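Local coordinates for conserved hypothetical exported protein (Bacteroides fragilis, PDB 4JJA) that is of unproven function but is probably an exported enzyme with peptidoglycan beta-N-acetylmuramidase activity, at residues R24-F28 and H39-L44; P145-Y149 and I227-P231; Q252-P257 and L283-L289. One frame throughout, in Å; residues are numbered along the deposited sequence.

Interaction 1 (R24-F28 and H39-L44); sequences RIAIF and HLLDIL
Ile27 pushes its CD1 methyl against the opening of the helix that begins at Leu40, meeting the CA of Leu41 at 3.8 Å and, tip to tip, CD1 of Leu44 at 4.0 Å. Its other branch works separately. With CG1 beside the backbone N (chi1 -57°), CG2 lies anti to that nitrogen and reaches CD2 of Leu40 at 4.1 Å as well as the edge of the His39 ring. Ile25, two residues back on the same side of the strand, adds a looser touch between its CG2 and Leu44 CD1. Strand and helix axes run nearly antiparallel, at 161° and 10.3 Å apart at their closest, as befits a helix packed on the parallel sheet of an alpha/beta domain whose sequence family belongs to the Rossmann-like clan.

The next shell fixes the helix start. His39, the N-cap, accepts an almost straight bond from Leu41 N through ND1 (3.0 Å), while its own backbone N donates to OD2 of Asp42, closing a capping box. His39 NE2 is hydrogen-bonded with Ser29 OG, just past the strand, and Asp42 OD2 also forms a salt bridge with Arg62. Ile106 of the neighbouring strand and Leu20 of helix 13-20 extend the apolar layer around Leu44.

No hydrogen bond joins the two segments: the interface coheres through aliphatic packing, while the polar groups at the helix start probably set where that packing falls.

Interaction 2 (P145-Y149 and I227-P231); sequences PNGHY and IYLYP
Asn146 lays its side-chain amide across Ile227 and the edge of the Tyr228 ring, and ND2 donates a nearly straight hydrogen bond to Ile227 O (3.1 Å, 176° at the hydrogen). With CG beside the backbone N and anti to the carbonyl carbon (chi1 -76°), the amide swings to the helix. The acceptor lies in the amide plane, yet the donor stands well above the carbonyl plane of Ile227. Asn146 ND2 also bonds Val112 O, so two backbone carbonyls fix the turn of the amide. Alongside, CG of Pro145 packs on CG2 of Ile227 at 3.9 Å, the two side chains crossing at about a right angle.

This loop, which follows strand 136-140 of the parallel sheet, thereby docks on helix 224-233. The helix is kinked at Pro231, whose nitrogen has no bond to the preceding turn; CG of that proline is met by Tyr149 OH at 3.5 Å.

One water links three groups, donating to Asn146 OD1 (2.7 Å) and to Tyr228 O while accepting from Tyr149 OH. A second accepts from Tyr228 OH at 2.6 Å and donates to Pro145 O, the same carbonyl oxygen that sits in plane at the ring edge of Tyr228. Trp298 meets the rings of both Tyr228 and His148 edge-to-face.

Interaction 3 (Q252-P257 and L283-L289); sequences QVYGHP and LCHGVNL
Tyr254 and Val287 face each other as a hydrogen-bonded pair in an antiparallel beta ladder, in which strand 284-288 is the middle member of a small three-stranded sheet and strand 253-256 lies at its edge.

Backbone bonds set the register. Tyr254 and Val287 exchange two, with Val287 N donating to Tyr254 O at 2.9 Å nearly along the C=O axis; His256 and His285 exchange two more, both from above the carbonyl planes. Leu289 N adds a bond to Gln252 O beyond the end of the strands. Between the two hydrogen-bonded pairs, Gly255 and Gly286 form a non-hydrogen-bonded pair whose CA atoms come within 4.0 Å. CA-H...O contacts supplement the ladder, one of them from Gly286 CA to Tyr254 O.

Among side chains, Tyr254 and Val287 form a CH-pi contact. Val287 CB sits over the Tyr254 face, 4.0 Å from the ring centroid, and CG2 of Val287 extends as far as Tyr254 OH. The tyrosine ring comes alongside because its CG takes the crowded position between backbone N and carbonyl carbon (chi1 66°). CD1 of Leu289 approaches the ring edge. Phe236 stacks with the ring, and Tyr254 OH is hydrogen-bonded to Asp309 OD2, so both ring and tip of Tyr254 are held.

At the other end, Pro257 CD packs on Cys284 SG at 3.9 Å, and Pro257 O lies in the plane of the His285 ring at its edge. A water links the two backbones there, donating to Leu283 O at 2.7 Å and to Pro257 O at 3.1 Å.

Overall arrangement
The three contacts follow one another along the chain and illustrate how local contacts in two family regions are joined by a third. Interaction 1 lies in the N-terminal family region and interaction 3 in the C-terminal one, on opposite sides of the chain's centre, their own centres about 42 Å apart. Interaction 2 bridges these regions, its centre about 28 Å from that of interaction 1 and 21 Å from that of interaction 3. Only interactions 2 and 3 touch: Leu229 CD1, on the helix of interaction 2, packs against Leu289 CB at 3.9 Å. Within segment 227-231, Tyr230 OH hydrogen-bonds a glycerol, probably from the crystallisation liquor.

Interaction 1 (R24-F28 and H39-L44)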
ATOM      1  N   ARG A  24       5.483  19.642 -20.448  1.00 15.13           N
ATOM      2  CA  ARG A  24       6.611  18.824 -20.050  1.00 15.12           C
ATOM      3  C   ARG A  24       6.140  17.941 -18.900  1.00 14.45           C
ATOM      4  O   ARG A  24       5.589  18.428 -17.936  1.00 14.84           O
ATOM      5  CB  ARG A  24       7.753  19.705 -19.591  1.00 14.87           C
ATOM      6  CG  ARG A  24       8.333  20.638 -20.666  1.00 14.54           C
ATOM      7  CD  ARG A  24       9.254  21.664 -20.032  1.00 16.24           C
ATOM      8  NE  ARG A  24       8.513  22.558 -19.094  1.00 19.27           N
ATOM      9  CZ  ARG A  24       9.053  23.222 -18.060  1.00 19.77           C
ATOM     10  NH1 ARG A  24      10.341  23.085 -17.785  1.00 21.83           N
ATOM     11  NH2 ARG A  24       8.309  23.992 -17.270  1.00 20.67           N
ATOM     12  N   ILE A  25       6.348  16.635 -19.025  1.00 13.14           N
ATOM     13  CA  ILE A  25       5.653  15.653 -18.181  1.00 13.28           C
ATOM     14  C   ILE A  25       6.663  14.847 -17.359  1.00 12.84           C
ATOM     15  O   ILE A  25       7.661  14.344 -17.873  1.00 13.90           O
ATOM     16  CB  ILE A  25       4.808  14.687 -19.053  1.00 13.45           C
ATOM     17  CG1 ILE A  25       3.745  15.455 -19.850  1.00 13.96           C
ATOM     18  CG2 ILE A  25       4.166  13.561 -18.188  1.00 14.77           C
ATOM     19  CD1 ILE A  25       3.278  14.721 -21.057  1.00 14.36           C
ATOM     20  N   ALA A  26       6.415  14.739 -16.070  1.00 13.21           N
ATOM     21  CA  ALA A  26       7.081  13.750 -15.219  1.00 13.81           C
ATOM     22  C   ALA A  26       6.063  12.709 -14.812  1.00 13.22           C
ATOM     23  O   ALA A  26       4.897  13.005 -14.733  1.00 12.45           O
ATOM     24  CB  ALA A  26       7.640  14.400 -13.964  1.00 15.13           C
ATOM     25  N   ILE A  27       6.537  11.502 -14.537  1.00 12.32           N
ATOM     26  CA  ILE A  27       5.676  10.389 -14.118  1.00 11.97           C
ATOM     27  C   ILE A  27       6.199   9.799 -12.806  1.00 13.65           C
ATOM     28  O   ILE A  27       7.417   9.573 -12.675  1.00 16.87           O
ATOM     29  CB  ILE A  27       5.638   9.308 -15.155  1.00 13.57           C
ATOM     30  CG1 ILE A  27       5.169   9.832 -16.508  1.00 13.83           C
ATOM     31  CG2 ILE A  27       4.783   8.149 -14.682  1.00 16.01           C
ATOM     32  CD1 ILE A  27       5.393   8.866 -17.599  1.00 17.09           C
ATOM     33  N   PHE A  28       5.285   9.522 -11.860  1.00 12.51           N
ATOM     34  CA  PHE A  28       5.549   8.747 -10.659  1.00 12.94           C
ATOM     35  C   PHE A  28       4.895   7.415 -10.863  1.00 11.93           C
ATOM     36  O   PHE A  28       3.662   7.315 -10.940  1.00 12.96           O
ATOM     37  CB  PHE A  28       5.019   9.429  -9.413  1.00 13.29           C
ATOM     38  CG  PHE A  28       5.094   8.583  -8.155  1.00 14.50           C
ATOM     39  CD1 PHE A  28       6.297   8.196  -7.649  1.00 16.86           C
ATOM     40  CD2 PHE A  28       3.953   8.209  -7.470  1.00 16.41           C
ATOM     41  CE1 PHE A  28       6.366   7.428  -6.467  1.00 16.70           C
ATOM     42  CE2 PHE A  28       3.999   7.450  -6.333  1.00 18.64           C
ATOM     43  CZ  PHE A  28       5.188   7.056  -5.836  1.00 18.05           C
ATOM     44  N   HIS A  39       4.826   0.476 -20.563  1.00 17.15           N
ATOM     45  CA  HIS A  39       4.654   1.371 -19.464  1.00 16.51           C
ATOM     46  C   HIS A  39       3.906   2.630 -19.991  1.00 16.98           C
ATOM     47  O   HIS A  39       3.998   3.002 -21.182  1.00 17.80           O
ATOM     48  CB  HIS A  39       5.971   1.753 -18.846  1.00 16.52           C
ATOM     49  CG  HIS A  39       5.793   2.372 -17.505  1.00 15.94           C
ATOM     50  ND1 HIS A  39       5.637   3.727 -17.328  1.00 18.26           N
ATOM     51  CD2 HIS A  39       5.692   1.799 -16.266  1.00 15.86           C
ATOM     52  CE1 HIS A  39       5.459   3.966 -16.039  1.00 16.94           C
ATOM     53  NE2 HIS A  39       5.531   2.819 -15.367  1.00 17.99           N
ATOM     54  N   LEU A  40       3.129   3.276 -19.132  1.00 17.04           N
ATOM     55  CA  LEU A  40       2.536   4.589 -19.473  1.00 17.81           C
ATOM     56  C   LEU A  40       3.611   5.449 -20.144  1.00 18.17           C
ATOM     57  O   LEU A  40       3.333   6.180 -21.099  1.00 17.16           O
ATOM     58  CB  LEU A  40       2.078   5.290 -18.194  1.00 18.39           C
ATOM     59  CG  LEU A  40       1.629   6.739 -18.328  1.00 18.41           C
ATOM     60  CD1 LEU A  40       0.320   6.717 -19.163  1.00 21.48           C
ATOM     61  CD2 LEU A  40       1.468   7.444 -16.908  1.00 17.99           C
ATOM     62  N   LEU A  41       4.835   5.393 -19.651  1.00 18.24           N
ATOM     63  CA  LEU A  41       5.950   6.150 -20.218  1.00 19.13           C
ATOM     64  C   LEU A  41       6.067   5.892 -21.740  1.00 18.77           C
ATOM     65  O   LEU A  41       6.238   6.809 -22.515  1.00 18.02           O
ATOM     66  CB  LEU A  41       7.246   5.760 -19.494  1.00 20.10           C
ATOM     67  CG  LEU A  41       8.519   6.304 -20.146  1.00 22.33           C
ATOM     68  CD1 LEU A  41       8.563   7.795 -20.085  1.00 22.31           C
ATOM     69  CD2 LEU A  41       9.739   5.676 -19.487  1.00 25.74           C
ATOM     70  N   ASP A  42       5.984   4.634 -22.126  1.00 17.83           N
ATOM     71  CA  ASP A  42       6.122   4.240 -23.550  1.00 18.70           C
ATOM     72  C   ASP A  42       4.938   4.720 -24.364  1.00 17.89           C
ATOM     73  O   ASP A  42       5.095   5.239 -25.485  1.00 19.33           O
ATOM     74  CB  ASP A  42       6.236   2.735 -23.666  1.00 19.67           C
ATOM     75  CG  ASP A  42       7.457   2.191 -22.920  1.00 21.09           C
ATOM     76  OD1 ASP A  42       8.602   2.692 -23.083  1.00 22.05           O
ATOM     77  OD2 ASP A  42       7.268   1.313 -22.052  1.00 24.49           O
ATOM     78  N   ILE A  43       3.743   4.602 -23.821  1.00 17.13           N
ATOM     79  CA  ILE A  43       2.540   5.023 -24.515  1.00 17.70           C
ATOM     80  C   ILE A  43       2.601   6.536 -24.767  1.00 15.66           C
ATOM     81  O   ILE A  43       2.288   7.023 -25.879  1.00 15.29           O
ATOM     82  CB  ILE A  43       1.315   4.680 -23.711  1.00 18.09           C
ATOM     83  CG1 ILE A  43       1.151   3.152 -23.689  1.00 19.93           C
ATOM     84  CG2 ILE A  43       0.054   5.328 -24.257  1.00 20.99           C
ATOM     85  CD1 ILE A  43       0.283   2.647 -22.563  1.00 22.85           C
ATOM     86  N   LEU A  44       3.024   7.291 -23.765  1.00 14.51           N
ATOM     87  CA  LEU A  44       3.084   8.721 -23.914  1.00 13.43           C
ATOM     88  C   LEU A  44       4.142   9.133 -24.933  1.00 14.62           C
ATOM     89  O   LEU A  44       3.880   9.960 -25.789  1.00 14.30           O
ATOM     90  CB  LEU A  44       3.345   9.409 -22.583  1.00 13.50           C
ATOM     91  CG  LEU A  44       2.230   9.262 -21.556  1.00 13.20           C
ATOM     92  CD1 LEU A  44       2.623  10.000 -20.262  1.00 17.35           C
ATOM     93  CD2 LEU A  44       0.910   9.798 -22.076  1.00 16.40           C
TER

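Interaction 2 (P145-Y149 and I227-P231)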
ATOM      1  N   PRO A 145      -7.329  -2.824  -4.180  1.00  7.01           N
ATOM      2  CA  PRO A 145      -7.831  -4.189  -4.055  1.00  7.20           C
ATOM      3  C   PRO A 145      -8.415  -4.491  -2.680  1.00  7.07           C
ATOM      4  O   PRO A 145      -9.118  -5.467  -2.509  1.00  8.36           O
ATOM      5  CB  PRO A 145      -6.592  -5.036  -4.332  1.00  8.19           C
ATOM      6  CG  PRO A 145      -5.441  -4.154  -3.880  1.00  8.14           C
ATOM      7  CD  PRO A 145      -5.851  -2.771  -4.278  1.00  7.60           C
ATOM      8  N   ASN A 146      -8.092  -3.640  -1.704  1.00  7.43           N
ATOM      9  CA  ASN A 146      -8.651  -3.665  -0.355  1.00  7.40           C
ATOM     10  C   ASN A 146      -9.559  -2.434  -0.121  1.00  7.82           C
ATOM     11  O   ASN A 146      -9.707  -1.958   0.998  1.00  8.41           O
ATOM     12  CB  ASN A 146      -7.520  -3.767   0.697  1.00  7.78           C
ATOM     13  CG  ASN A 146      -6.961  -5.159   0.773  1.00  7.45           C
ATOM     14  OD1 ASN A 146      -7.722  -6.120   1.022  1.00  8.47           O
ATOM     15  ND2 ASN A 146      -5.639  -5.295   0.684  1.00  8.77           N
ATOM     16  N   GLY A 147     -10.196  -1.970  -1.181  1.00  7.13           N
ATOM     17  CA  GLY A 147     -11.060  -0.801  -1.136  1.00  8.25           C
ATOM     18  C   GLY A 147     -12.450  -1.061  -0.633  1.00  7.84           C
ATOM     19  O   GLY A 147     -13.233  -0.109  -0.537  1.00  8.91           O
ATOM     20  N   HIS A 148     -12.753  -2.307  -0.322  1.00  7.83           N
ATOM     21  CA  HIS A 148     -14.089  -2.736   0.022  1.00  8.34           C
ATOM     22  C   HIS A 148     -14.396  -2.587   1.497  1.00  9.06           C
ATOM     23  O   HIS A 148     -15.538  -2.865   1.907  1.00 10.05           O
ATOM     24  CB  HIS A 148     -14.322  -4.191  -0.412  1.00  9.77           C
ATOM     25  CG  HIS A 148     -13.292  -5.151   0.110  1.00  9.73           C
ATOM     26  ND1 HIS A 148     -11.987  -5.120  -0.335  1.00 10.42           N
ATOM     27  CD2 HIS A 148     -13.360  -6.133   1.042  1.00 11.03           C
ATOM     28  CE1 HIS A 148     -11.295  -6.053   0.311  1.00 11.06           C
ATOM     29  NE2 HIS A 148     -12.108  -6.697   1.145  1.00 10.24           N
ATOM     30  N   TYR A 149     -13.428  -2.179   2.310  1.00  8.05           N
ATOM     31  CA  TYR A 149     -13.662  -1.986   3.730  1.00  7.97           C
ATOM     32  C   TYR A 149     -12.705  -0.984   4.285  1.00  8.40           C
ATOM     33  O   TYR A 149     -11.750  -0.582   3.642  1.00  8.82           O
ATOM     34  CB  TYR A 149     -13.622  -3.293   4.512  1.00  8.69           C
ATOM     35  CG  TYR A 149     -12.296  -3.991   4.680  1.00  7.84           C
ATOM     36  CD1 TYR A 149     -11.551  -4.453   3.609  1.00  8.49           C
ATOM     37  CD2 TYR A 149     -11.796  -4.231   5.977  1.00  8.21           C
ATOM     38  CE1 TYR A 149     -10.337  -5.166   3.840  1.00  8.14           C
ATOM     39  CE2 TYR A 149     -10.637  -4.922   6.183  1.00  8.31           C
ATOM     40  CZ  TYR A 149      -9.920  -5.410   5.122  1.00  7.24           C
ATOM     41  OH  TYR A 149      -8.792  -6.144   5.374  1.00  9.04           O
ATOM     42  N   ILE A 227      -2.496 -10.547  -0.791  1.00  7.95           N
ATOM     43  CA  ILE A 227      -2.990  -9.146  -0.717  1.00  7.77           C
ATOM     44  C   ILE A 227      -4.147  -9.055   0.257  1.00  8.08           C
ATOM     45  O   ILE A 227      -4.270  -8.078   0.983  1.00  8.00           O
ATOM     46  CB  ILE A 227      -3.303  -8.612  -2.129  1.00  8.83           C
ATOM     47  CG1 ILE A 227      -1.965  -8.419  -2.863  1.00 10.79           C
ATOM     48  CG2 ILE A 227      -4.135  -7.295  -2.068  1.00 11.43           C
ATOM     49  CD1 ILE A 227      -2.056  -8.146  -4.301  1.00 13.81           C
ATOM     50  N   TYR A 228      -5.039 -10.034   0.246  1.00  8.13           N
ATOM     51  CA  TYR A 228      -6.149 -10.006   1.168  1.00  8.11           C
ATOM     52  C   TYR A 228      -5.780 -10.303   2.610  1.00  7.08           C
ATOM     53  O   TYR A 228      -6.397  -9.791   3.537  1.00  8.36           O
ATOM     54  CB  TYR A 228      -7.272 -10.937   0.714  1.00  9.35           C
ATOM     55  CG  TYR A 228      -7.904 -10.565  -0.619  1.00  8.54           C
ATOM     56  CD1 TYR A 228      -8.264  -9.240  -0.913  1.00  8.99           C
ATOM     57  CD2 TYR A 228      -8.252 -11.522  -1.535  1.00  8.81           C
ATOM     58  CE1 TYR A 228      -8.882  -8.883  -2.095  1.00  8.63           C
ATOM     59  CE2 TYR A 228      -8.887 -11.191  -2.736  1.00  8.88           C
ATOM     60  CZ  TYR A 228      -9.209  -9.890  -3.037  1.00  9.38           C
ATOM     61  OH  TYR A 228      -9.837  -9.572  -4.209  1.00 10.29           O
ATOM     62  N   LEU A 229      -4.790 -11.167   2.805  1.00  7.69           N
ATOM     63  CA  LEU A 229      -4.278 -11.486   4.139  1.00  7.67           C
ATOM     64  C   LEU A 229      -3.314 -10.457   4.717  1.00  7.81           C
ATOM     65  O   LEU A 229      -3.149 -10.371   5.922  1.00  7.98           O
ATOM     66  CB  LEU A 229      -3.617 -12.884   4.122  1.00  7.78           C
ATOM     67  CG  LEU A 229      -4.586 -14.066   4.114  1.00  8.88           C
ATOM     68  CD1 LEU A 229      -3.823 -15.353   3.806  1.00 10.56           C
ATOM     69  CD2 LEU A 229      -5.316 -14.155   5.436  1.00 11.16           C
ATOM     70  N   TYR A 230      -2.702  -9.645   3.844  1.00  7.71           N
ATOM     71  CA  TYR A 230      -1.705  -8.685   4.210  1.00  7.20           C
ATOM     72  C   TYR A 230      -2.103  -7.808   5.414  1.00  8.28           C
ATOM     73  O   TYR A 230      -1.253  -7.620   6.321  1.00  7.83           O
ATOM     74  CB  TYR A 230      -1.291  -7.895   2.953  1.00  8.72           C
ATOM     75  CG  TYR A 230      -0.214  -6.877   3.098  1.00  7.76           C
ATOM     76  CD1 TYR A 230       1.097  -7.219   3.362  1.00  9.33           C
ATOM     77  CD2 TYR A 230      -0.476  -5.554   2.842  1.00  9.38           C
ATOM     78  CE1 TYR A 230       2.090  -6.260   3.482  1.00  9.23           C
ATOM     79  CE2 TYR A 230       0.501  -4.584   2.948  1.00  9.90           C
ATOM     80  CZ  TYR A 230       1.774  -4.924   3.299  1.00  8.75           C
ATOM     81  OH  TYR A 230       2.733  -3.931   3.406  1.00 10.86           O
ATOM     82  N   PRO A 231      -3.331  -7.277   5.458  1.00  8.19           N
ATOM     83  CA  PRO A 231      -3.645  -6.444   6.616  1.00  9.04           C
ATOM     84  C   PRO A 231      -3.496  -7.119   7.963  1.00  9.75           C
ATOM     85  O   PRO A 231      -3.146  -6.470   8.949  1.00 11.40           O
ATOM     86  CB  PRO A 231      -5.122  -6.052   6.379  1.00 10.09           C
ATOM     87  CG  PRO A 231      -5.296  -6.191   4.916  1.00  9.64           C
ATOM     88  CD  PRO A 231      -4.426  -7.316   4.457  1.00  8.77           C
TER
HETATM   89  O   HOH W   1      -9.966  -6.983  -4.720  1.00  9.58           O
HETATM   90  O   HOH W   2      -8.134  -7.705   3.170  1.00  8.93           O

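Interaction 3 (Q252-P257 and L283-L289)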
ATOM      1  N   GLN A 252       0.978 -15.748   3.536  1.00  8.55           N
ATOM      2  CA  GLN A 252      -0.102 -16.723   3.534  1.00  8.86           C
ATOM      3  C   GLN A 252       0.091 -17.826   4.557  1.00  8.71           C
ATOM      4  O   GLN A 252      -0.648 -18.796   4.586  1.00  9.94           O
ATOM      5  CB  GLN A 252      -0.269 -17.327   2.141  1.00  9.14           C
ATOM      6  CG  GLN A 252      -0.644 -16.317   1.058  1.00 10.01           C
ATOM      7  CD  GLN A 252      -0.231 -16.781  -0.306  1.00  9.26           C
ATOM      8  OE1 GLN A 252      -0.985 -17.532  -0.935  1.00 11.34           O
ATOM      9  NE2 GLN A 252       0.972 -16.430  -0.743  1.00 10.35           N
ATOM     10  N   VAL A 253       1.139 -17.681   5.380  1.00  9.12           N
ATOM     11  CA  VAL A 253       1.506 -18.597   6.461  1.00  9.14           C
ATOM     12  C   VAL A 253       2.041 -17.785   7.629  1.00  8.10           C
ATOM     13  O   VAL A 253       2.424 -16.611   7.441  1.00 10.03           O
ATOM     14  CB  VAL A 253       2.559 -19.640   5.988  1.00  9.68           C
ATOM     15  CG1 VAL A 253       2.137 -20.424   4.746  1.00 11.39           C
ATOM     16  CG2 VAL A 253       3.908 -18.937   5.769  1.00 11.48           C
ATOM     17  N   TYR A 254       2.114 -18.407   8.800  1.00  8.16           N
ATOM     18  CA  TYR A 254       2.914 -17.823   9.872  1.00  8.16           C
ATOM     19  C   TYR A 254       3.529 -18.926  10.696  1.00  8.36           C
ATOM     20  O   TYR A 254       2.959 -19.995  10.842  1.00  9.33           O
ATOM     21  CB  TYR A 254       2.136 -16.827  10.736  1.00  8.46           C
ATOM     22  CG  TYR A 254       1.022 -17.392  11.555  1.00  8.41           C
ATOM     23  CD1 TYR A 254      -0.261 -17.540  11.007  1.00 10.25           C
ATOM     24  CD2 TYR A 254       1.208 -17.766  12.875  1.00 10.19           C
ATOM     25  CE1 TYR A 254      -1.317 -17.989  11.793  1.00 11.15           C
ATOM     26  CE2 TYR A 254       0.167 -18.238  13.635  1.00 11.99           C
ATOM     27  CZ  TYR A 254      -1.093 -18.349  13.112  1.00 12.21           C
ATOM     28  OH  TYR A 254      -2.148 -18.819  13.870  1.00 13.89           O
ATOM     29  N   GLY A 255       4.725 -18.697  11.217  1.00  8.33           N
ATOM     30  CA  GLY A 255       5.350 -19.718  12.031  1.00  9.19           C
ATOM     31  C   GLY A 255       6.687 -19.258  12.574  1.00  8.80           C
ATOM     32  O   GLY A 255       7.188 -18.207  12.229  1.00  9.07           O
ATOM     33  N   HIS A 256       7.285 -20.095  13.426  1.00  8.77           N
ATOM     34  CA  HIS A 256       8.508 -19.723  14.119  1.00  8.87           C
ATOM     35  C   HIS A 256       9.174 -21.002  14.608  1.00  9.34           C
ATOM     36  O   HIS A 256       8.484 -21.980  14.922  1.00  9.88           O
ATOM     37  CB  HIS A 256       8.125 -18.823  15.316  1.00  8.97           C
ATOM     38  CG  HIS A 256       9.276 -18.247  16.059  1.00  9.39           C
ATOM     39  ND1 HIS A 256       9.979 -18.980  16.992  1.00  9.14           N
ATOM     40  CD2 HIS A 256       9.907 -17.059  15.924  1.00 10.97           C
ATOM     41  CE1 HIS A 256      10.979 -18.246  17.426  1.00  9.00           C
ATOM     42  NE2 HIS A 256      10.965 -17.074  16.804  1.00 10.41           N
ATOM     43  N   PRO A 257      10.516 -21.009  14.677  1.00  9.45           N
ATOM     44  CA  PRO A 257      11.171 -22.261  15.137  1.00 10.77           C
ATOM     45  C   PRO A 257      10.820 -22.744  16.539  1.00 10.48           C
ATOM     46  O   PRO A 257      10.990 -23.916  16.823  1.00 11.67           O
ATOM     47  CB  PRO A 257      12.640 -21.954  15.053  1.00 12.61           C
ATOM     48  CG  PRO A 257      12.780 -20.612  14.539  1.00 15.14           C
ATOM     49  CD  PRO A 257      11.478 -19.997  14.246  1.00 10.51           C
ATOM     50  N   LEU A 283      13.632 -24.251  10.534  1.00 12.75           N
ATOM     51  CA  LEU A 283      12.386 -24.928  10.444  1.00 13.45           C
ATOM     52  C   LEU A 283      11.402 -24.178  11.334  1.00 12.39           C
ATOM     53  O   LEU A 283      11.573 -24.083  12.561  1.00 15.14           O
ATOM     54  CB  LEU A 283      12.473 -26.405  10.878  1.00 13.68           C
ATOM     55  CG  LEU A 283      11.174 -27.185  10.739  1.00 16.42           C
ATOM     56  CD1 LEU A 283      10.735 -27.272   9.282  1.00 18.55           C
ATOM     57  CD2 LEU A 283      11.347 -28.570  11.408  1.00 21.95           C
ATOM     58  N   CYS A 284      10.395 -23.580  10.714  1.00 11.28           N
ATOM     59  CA  CYS A 284       9.334 -22.828  11.369  1.00 11.56           C
ATOM     60  C   CYS A 284       8.077 -23.657  11.465  1.00 11.39           C
ATOM     61  O   CYS A 284       7.648 -24.279  10.485  1.00 13.90           O
ATOM     62  CB  CYS A 284       9.041 -21.556  10.581  1.00 11.11           C
ATOM     63  SG  CYS A 284      10.409 -20.386  10.560  1.00 12.04           S
ATOM     64  N   HIS A 285       7.482 -23.692  12.629  1.00 10.89           N
ATOM     65  CA  HIS A 285       6.253 -24.410  12.877  1.00 10.45           C
ATOM     66  C   HIS A 285       5.119 -23.400  12.956  1.00 10.36           C
ATOM     67  O   HIS A 285       5.286 -22.354  13.580  1.00 10.87           O
ATOM     68  CB  HIS A 285       6.377 -25.154  14.184  1.00 11.50           C
ATOM     69  CG  HIS A 285       7.524 -26.110  14.185  1.00 12.71           C
ATOM     70  ND1 HIS A 285       7.509 -27.315  13.521  1.00 16.69           N
ATOM     71  CD2 HIS A 285       8.765 -25.989  14.714  1.00 14.54           C
ATOM     72  CE1 HIS A 285       8.674 -27.912  13.680  1.00 17.00           C
ATOM     73  NE2 HIS A 285       9.467 -27.135  14.381  1.00 16.72           N
ATOM     74  N   GLY A 286       3.972 -23.725  12.366  1.00 10.46           N
ATOM     75  CA  GLY A 286       2.883 -22.802  12.377  1.00 11.08           C
ATOM     76  C   GLY A 286       1.673 -23.206  11.585  1.00 10.22           C
ATOM     77  O   GLY A 286       1.266 -24.363  11.635  1.00 11.04           O
ATOM     78  N   VAL A 287       1.129 -22.254  10.827  1.00  9.84           N
ATOM     79  CA  VAL A 287      -0.195 -22.350  10.229  1.00  9.50           C
ATOM     80  C   VAL A 287      -0.146 -21.955   8.779  1.00  9.20           C
ATOM     81  O   VAL A 287       0.508 -20.985   8.415  1.00  9.99           O
ATOM     82  CB  VAL A 287      -1.198 -21.469  10.983  1.00 10.90           C
ATOM     83  CG1 VAL A 287      -2.559 -21.509  10.374  1.00 13.13           C
ATOM     84  CG2 VAL A 287      -1.294 -21.892  12.431  1.00 12.59           C
ATOM     85  N   ASN A 288      -0.781 -22.761   7.930  1.00 11.00           N
ATOM     86  CA  ASN A 288      -0.903 -22.471   6.496  1.00 10.97           C
ATOM     87  C   ASN A 288      -2.306 -21.901   6.245  1.00 10.89           C
ATOM     88  O   ASN A 288      -3.280 -22.606   6.445  1.00 13.05           O
ATOM     89  CB  ASN A 288      -0.670 -23.785   5.707  1.00 12.27           C
ATOM     90  CG  ASN A 288      -0.684 -23.612   4.210  1.00 13.54           C
ATOM     91  OD1 ASN A 288      -0.998 -22.569   3.697  1.00 13.00           O
ATOM     92  ND2 ASN A 288      -0.421 -24.717   3.494  1.00 18.31           N
ATOM     93  N   LEU A 289      -2.365 -20.652   5.808  1.00 10.74           N
ATOM     94  CA  LEU A 289      -3.605 -19.933   5.559  1.00 10.63           C
ATOM     95  C   LEU A 289      -3.915 -19.871   4.083  1.00 11.50           C
ATOM     96  O   LEU A 289      -4.910 -19.243   3.702  1.00 13.43           O
ATOM     97  CB  LEU A 289      -3.587 -18.507   6.155  1.00 10.92           C
ATOM     98  CG  LEU A 289      -3.344 -18.473   7.660  1.00 10.78           C
ATOM     99  CD1 LEU A 289      -3.079 -16.996   8.069  1.00 12.63           C
ATOM    100  CD2 LEU A 289      -4.489 -19.100   8.456  1.00 12.33           C
TER
HETATM  101  O   HOH W   3      12.579 -25.505  14.638  1.00 28.49           O